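Local coordinates for ThiS protein (Escherichia coli, PDB 1ZUD), which carries sulfur at its C-terminus and donates it in the synthesis of the thiazole phosphate moiety of thiamine phosphate, at residues T17-E20 with L21-L25; V41-E44 with Q45-Q48. All blocks are in the same frame, centred on the assembly; numbering follows the deposited sequence.

Contact 1: T17-E20 with L21-L25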
loop_
_atom_site.group_PDB
_atom_site.type_symbol
_atom_site.label_atom_id
_atom_site.label_comp_id
_atom_site.label_asym_id
_atom_site.label_seq_id
_atom_site.Cartn_x
_atom_site.Cartn_y
_atom_site.Cartn_z
ATOM N N THR D 17 30.460 20.873 5.951
ATOM C CA THR D 17 29.219 20.693 6.708
ATOM C C THR D 17 28.134 20.331 5.669
ATOM O O THR D 17 28.335 20.475 4.481
ATOM C CB THR D 17 28.769 21.988 7.414
ATOM O OG1 THR D 17 28.602 23.004 6.413
ATOM C CG2 THR D 17 29.859 22.487 8.483
ATOM N N VAL D 18 26.997 19.871 6.141
ATOM C CA VAL D 18 25.908 19.569 5.208
ATOM C C VAL D 18 25.573 20.815 4.426
ATOM O O VAL D 18 25.406 20.758 3.221
ATOM C CB VAL D 18 24.665 19.064 5.977
ATOM C CG1 VAL D 18 23.466 18.974 5.036
ATOM C CG2 VAL D 18 25.006 17.740 6.639
ATOM N N HIS D 19 25.528 21.972 5.102
ATOM C CA HIS D 19 25.202 23.217 4.411
ATOM C C HIS D 19 26.209 23.469 3.295
ATOM O O HIS D 19 25.831 23.775 2.156
ATOM C CB HIS D 19 25.210 24.424 5.409
ATOM C CG HIS D 19 25.232 25.764 4.747
ATOM N ND1 HIS D 19 24.087 26.405 4.307
ATOM C CD2 HIS D 19 26.267 26.558 4.381
ATOM C CE1 HIS D 19 24.420 27.524 3.688
ATOM N NE2 HIS D 19 25.732 27.639 3.717
ATOM N N GLU D 20 27.503 23.354 3.589
ATOM C CA GLU D 20 28.487 23.635 2.529
ATOM C C GLU D 20 28.355 22.658 1.358
ATOM O O GLU D 20 28.499 23.029 0.189
ATOM C CB GLU D 20 29.922 23.549 3.089
ATOM C CG GLU D 20 30.147 24.451 4.328
ATOM C CD GLU D 20 31.580 24.348 4.895
ATOM O OE1 GLU D 20 31.997 23.244 5.336
ATOM O OE2 GLU D 20 32.288 25.383 4.891
ATOM N N LEU D 21 28.117 21.391 1.674
ATOM C CA LEU D 21 27.937 20.409 0.603
ATOM C C LEU D 21 26.700 20.756 -0.253
ATOM O O LEU D 21 26.764 20.715 -1.481
ATOM C CB LEU D 21 27.757 18.993 1.192
ATOM C CG LEU D 21 27.484 17.912 0.135
ATOM C CD1 LEU D 21 28.677 17.862 -0.794
ATOM C CD2 LEU D 21 27.244 16.561 0.760
ATOM N N LEU D 22 25.577 21.100 0.379
ATOM C CA LEU D 22 24.364 21.404 -0.404
ATOM C C LEU D 22 24.631 22.634 -1.281
ATOM O O LEU D 22 24.168 22.719 -2.426
ATOM C CB LEU D 22 23.141 21.621 0.532
ATOM C CG LEU D 22 22.775 20.365 1.367
ATOM C CD1 LEU D 22 21.539 20.632 2.215
ATOM C CD2 LEU D 22 22.527 19.164 0.424
ATOM N N GLU D 23 25.404 23.569 -0.748
ATOM C CA GLU D 23 25.772 24.789 -1.475
ATOM C C GLU D 23 26.614 24.430 -2.695
ATOM O O GLU D 23 26.385 24.946 -3.801
ATOM C CB GLU D 23 26.575 25.743 -0.576
ATOM C CG GLU D 23 25.738 26.521 0.415
ATOM C CD GLU D 23 24.867 27.579 -0.262
ATOM O OE1 GLU D 23 25.371 28.693 -0.571
ATOM O OE2 GLU D 23 23.677 27.296 -0.491
ATOM N N GLN D 24 27.581 23.541 -2.492
ATOM C CA GLN D 24 28.437 23.082 -3.598
ATOM C C GLN D 24 27.573 22.442 -4.733
ATOM O O GLN D 24 27.789 22.712 -5.917
ATOM C CB GLN D 24 29.426 22.050 -3.074
ATOM C CG GLN D 24 30.665 21.895 -3.923
ATOM C CD GLN D 24 31.368 23.238 -4.189
ATOM O OE1 GLN D 24 31.365 23.733 -5.311
ATOM N NE2 GLN D 24 31.961 23.828 -3.145
ATOM N N LEU D 25 26.587 21.625 -4.354
ATOM C CA LEU D 25 25.691 20.922 -5.299
ATOM C C LEU D 25 24.547 21.777 -5.804
ATOM O O LEU D 25 23.663 21.305 -6.544
ATOM C CB LEU D 25 25.110 19.684 -4.631
ATOM C CG LEU D 25 26.119 18.634 -4.167
ATOM C CD1 LEU D 25 25.385 17.520 -3.394
ATOM C CD2 LEU D 25 26.875 18.057 -5.396
HETATM O O HOH W 1 27.345 28.948 1.866
#
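His-19 brings the end of its imidazole beside Glu-23, CG standing anti to the backbone N (chi1 165°), while chi1 of Glu-23 (-78°) sets its CG over one face of that ring and the bend at chi2 turns the carboxylate. The methylene lies 3.8 Å from the ring centroid, a CH-pi contact displaced toward the rim on the side of NE2, and the carboxylate plane is turned only 14° from the imidazole. A water joins the two polar ends: it stands 2.8 Å from His-19 NE2 and donates to Glu-23 OE1. On the buried side, Val-18 and Leu-22 run side by side, CG1 of the valine 3.8 Å from CD1 of the leucine; Val-18 packs on Leu-34 and Ile-36 and Leu-21 on Ile-3 and Met-10 of the sheet, while Leu-22 meets the indole of Trp-46. The backbone repeats the alpha-helical pattern, each N-H from Leu-21 to Gln-24 bonding to the carbonyl four residues earlier. Thr-17 and Glu-20 begin the helix with a capping box: Glu-20 N donates to Thr-17 OG1 at 3.1 Å, and Thr-17 N returns a bond to Glu-20 OE1 at 2.9 Å, on the anti lone pair of the carboxylate. The box thus occupies an N-H of the first turn, and the glutamate charge probably interacts favourably with the positive end of the helix dipole.

Contact 2: V41-E44 with Q45-Q48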
loop_
_atom_site.group_PDB
_atom_site.type_symbol
_atom_site.label_atom_id
_atom_site.label_comp_id
_atom_site.label_asym_id
_atom_site.label_seq_id
_atom_site.Cartn_x
_atom_site.Cartn_y
_atom_site.Cartn_z
ATOM N N VAL D 41 18.547 14.210 9.746
ATOM C CA VAL D 41 19.400 15.209 10.366
ATOM C C VAL D 41 18.549 16.493 10.269
ATOM O O VAL D 41 18.374 17.037 9.188
ATOM C CB VAL D 41 20.722 15.440 9.606
ATOM C CG1 VAL D 41 21.506 16.551 10.345
ATOM C CG2 VAL D 41 21.565 14.171 9.593
ATOM N N PRO D 42 17.983 16.957 11.390
ATOM C CA PRO D 42 17.156 18.169 11.382
ATOM C C PRO D 42 17.888 19.339 10.705
ATOM O O PRO D 42 19.062 19.576 10.938
ATOM C CB PRO D 42 16.870 18.404 12.866
ATOM C CG PRO D 42 16.905 17.045 13.464
ATOM C CD PRO D 42 18.123 16.423 12.777
ATOM N N ARG D 43 17.162 20.075 9.878
ATOM C CA ARG D 43 17.722 21.178 9.125
ATOM C C ARG D 43 18.440 22.179 10.011
ATOM O O ARG D 43 19.401 22.803 9.583
ATOM C CB ARG D 43 16.615 21.907 8.377
ATOM C CG ARG D 43 17.049 22.500 7.088
ATOM C CD ARG D 43 15.909 22.290 6.100
ATOM N NE ARG D 43 15.166 23.514 5.973
ATOM C CZ ARG D 43 13.913 23.602 5.528
ATOM N NH1 ARG D 43 13.183 22.506 5.134
ATOM N NH2 ARG D 43 13.394 24.822 5.494
ATOM N N GLU D 44 17.965 22.327 11.243
ATOM C CA GLU D 44 18.579 23.293 12.130
ATOM C C GLU D 44 20.023 22.894 12.426
ATOM O O GLU D 44 20.766 23.686 12.961
ATOM C CB GLU D 44 17.758 23.435 13.429
ATOM C CG GLU D 44 17.810 22.240 14.376
ATOM C CD GLU D 44 16.974 22.452 15.652
ATOM O OE1 GLU D 44 17.092 21.631 16.594
ATOM O OE2 GLU D 44 16.187 23.433 15.712
ATOM N N GLN D 45 20.433 21.673 12.078
ATOM C CA GLN D 45 21.817 21.247 12.346
ATOM C C GLN D 45 22.729 21.258 11.110
ATOM O O GLN D 45 23.949 21.001 11.207
ATOM C CB GLN D 45 21.822 19.821 12.920
ATOM C CG GLN D 45 21.297 19.683 14.351
ATOM C CD GLN D 45 20.987 18.240 14.752
ATOM O OE1 GLN D 45 21.649 17.289 14.323
ATOM N NE2 GLN D 45 19.977 18.078 15.598
ATOM N N TRP D 46 22.183 21.594 9.941
ATOM C CA TRP D 46 23.004 21.493 8.738
ATOM C C TRP D 46 24.215 22.402 8.664
ATOM O O TRP D 46 25.186 22.045 8.024
ATOM C CB TRP D 46 22.187 21.672 7.442
ATOM C CG TRP D 46 21.042 20.644 7.233
ATOM C CD1 TRP D 46 20.790 19.514 7.957
ATOM C CD2 TRP D 46 20.033 20.693 6.216
ATOM N NE1 TRP D 46 19.676 18.851 7.460
ATOM C CE2 TRP D 46 19.195 19.552 6.389
ATOM C CE3 TRP D 46 19.753 21.578 5.185
ATOM C CZ2 TRP D 46 18.086 19.289 5.561
ATOM C CZ3 TRP D 46 18.620 21.303 4.343
ATOM C CH2 TRP D 46 17.822 20.172 4.556
ATOM N N ALA D 47 24.162 23.564 9.299
ATOM C CA ALA D 47 25.298 24.497 9.255
ATOM C C ALA D 47 26.527 24.005 10.012
ATOM O O ALA D 47 27.624 24.500 9.784
ATOM C CB ALA D 47 24.873 25.874 9.796
ATOM N N GLN D 48 26.356 23.047 10.908
ATOM C CA GLN D 48 27.487 22.501 11.693
ATOM C C GLN D 48 27.748 20.998 11.506
ATOM O O GLN D 48 28.848 20.513 11.811
ATOM C CB GLN D 48 27.239 22.746 13.174
ATOM C CG GLN D 48 27.277 24.220 13.536
ATOM C CD GLN D 48 27.714 24.442 14.963
ATOM O OE1 GLN D 48 26.968 24.139 15.910
ATOM N NE2 GLN D 48 28.940 24.959 15.139
HETATM O O HOH W 2 21.541 24.865 9.558
#
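Trp-46 and Gln-45 bond back to the carbonyls of Val-41, Pro-42 and Arg-43 in this loop. The indole NE1 of Trp-46 donates to Val-41 O at 2.8 Å, arriving above the carbonyl plane, with the oxygen itself tilted 18° from the indole plane. Gln-45 N reaches Pro-42 O at 2.8 Å, and Trp-46 N bonds to Arg-43 O at 3.1 Å; two main-chain donors three residues on and one indole N-H five residues on thus take three successive carbonyls. A water extends the set, donating to Arg-43 O and accepting from Ala-47 N.

The main side-chain packing is a CH-pi contact: CG of Arg-43 sits almost straight above the six-membered ring of Trp-46, 3.3 Å from its centroid, and CD follows across the same face to 3.2 Å from CH2. The arginine chain, bent at chi2 (141°) and chi3, then carries the guanidinium past the indole at 45° to its plane. Apolar contact continues at the pyrrole edge, where Val-41 CG1 meets Trp-46 CD1 in the ring plane at 3.9 Å, while the Gln-45 amide lies alongside the Pro-42 ring. A leucine in place of Trp-46 would probably leave Val-41 O without its indole donor and the arginine methylenes without a flat surface to lie on.

The polar ends bond beyond the loop: Arg-43 NH1 to Ala-32 O of the same chain, NH2 in a salt bridge with Asp-176 of the ThiF chain, while Glu-44 OE1 accepts from Gly-239 N of that ThiF chain. The indole thus supports the aliphatic stem of an arginine whose charged end helps join carrier to adenylyltransferase.

Contact 1 spans helix 18-24, which packs on the mixed sheet of this ubiquitin-like fold, and contact 2 follows strand 39-40; their centres are 11 Å apart. They meet along the first two turns of the helix. His-19 N and Trp-46 O, 2.9 Å apart, make a probable hydrogen bond, so a loop carbonyl probably takes an N-H of the first turn, and Leu-22 CD1 packs 3.6 Å from Trp-46 CE3. The indole therefore lies between helix and loop, touching Val-18 and Leu-22 as well as Arg-43. Contact 2 reaches ThiF, whereas contact 1 touches no other chain of the assembly; neither includes Gly-66, the sulfur-carrying terminus.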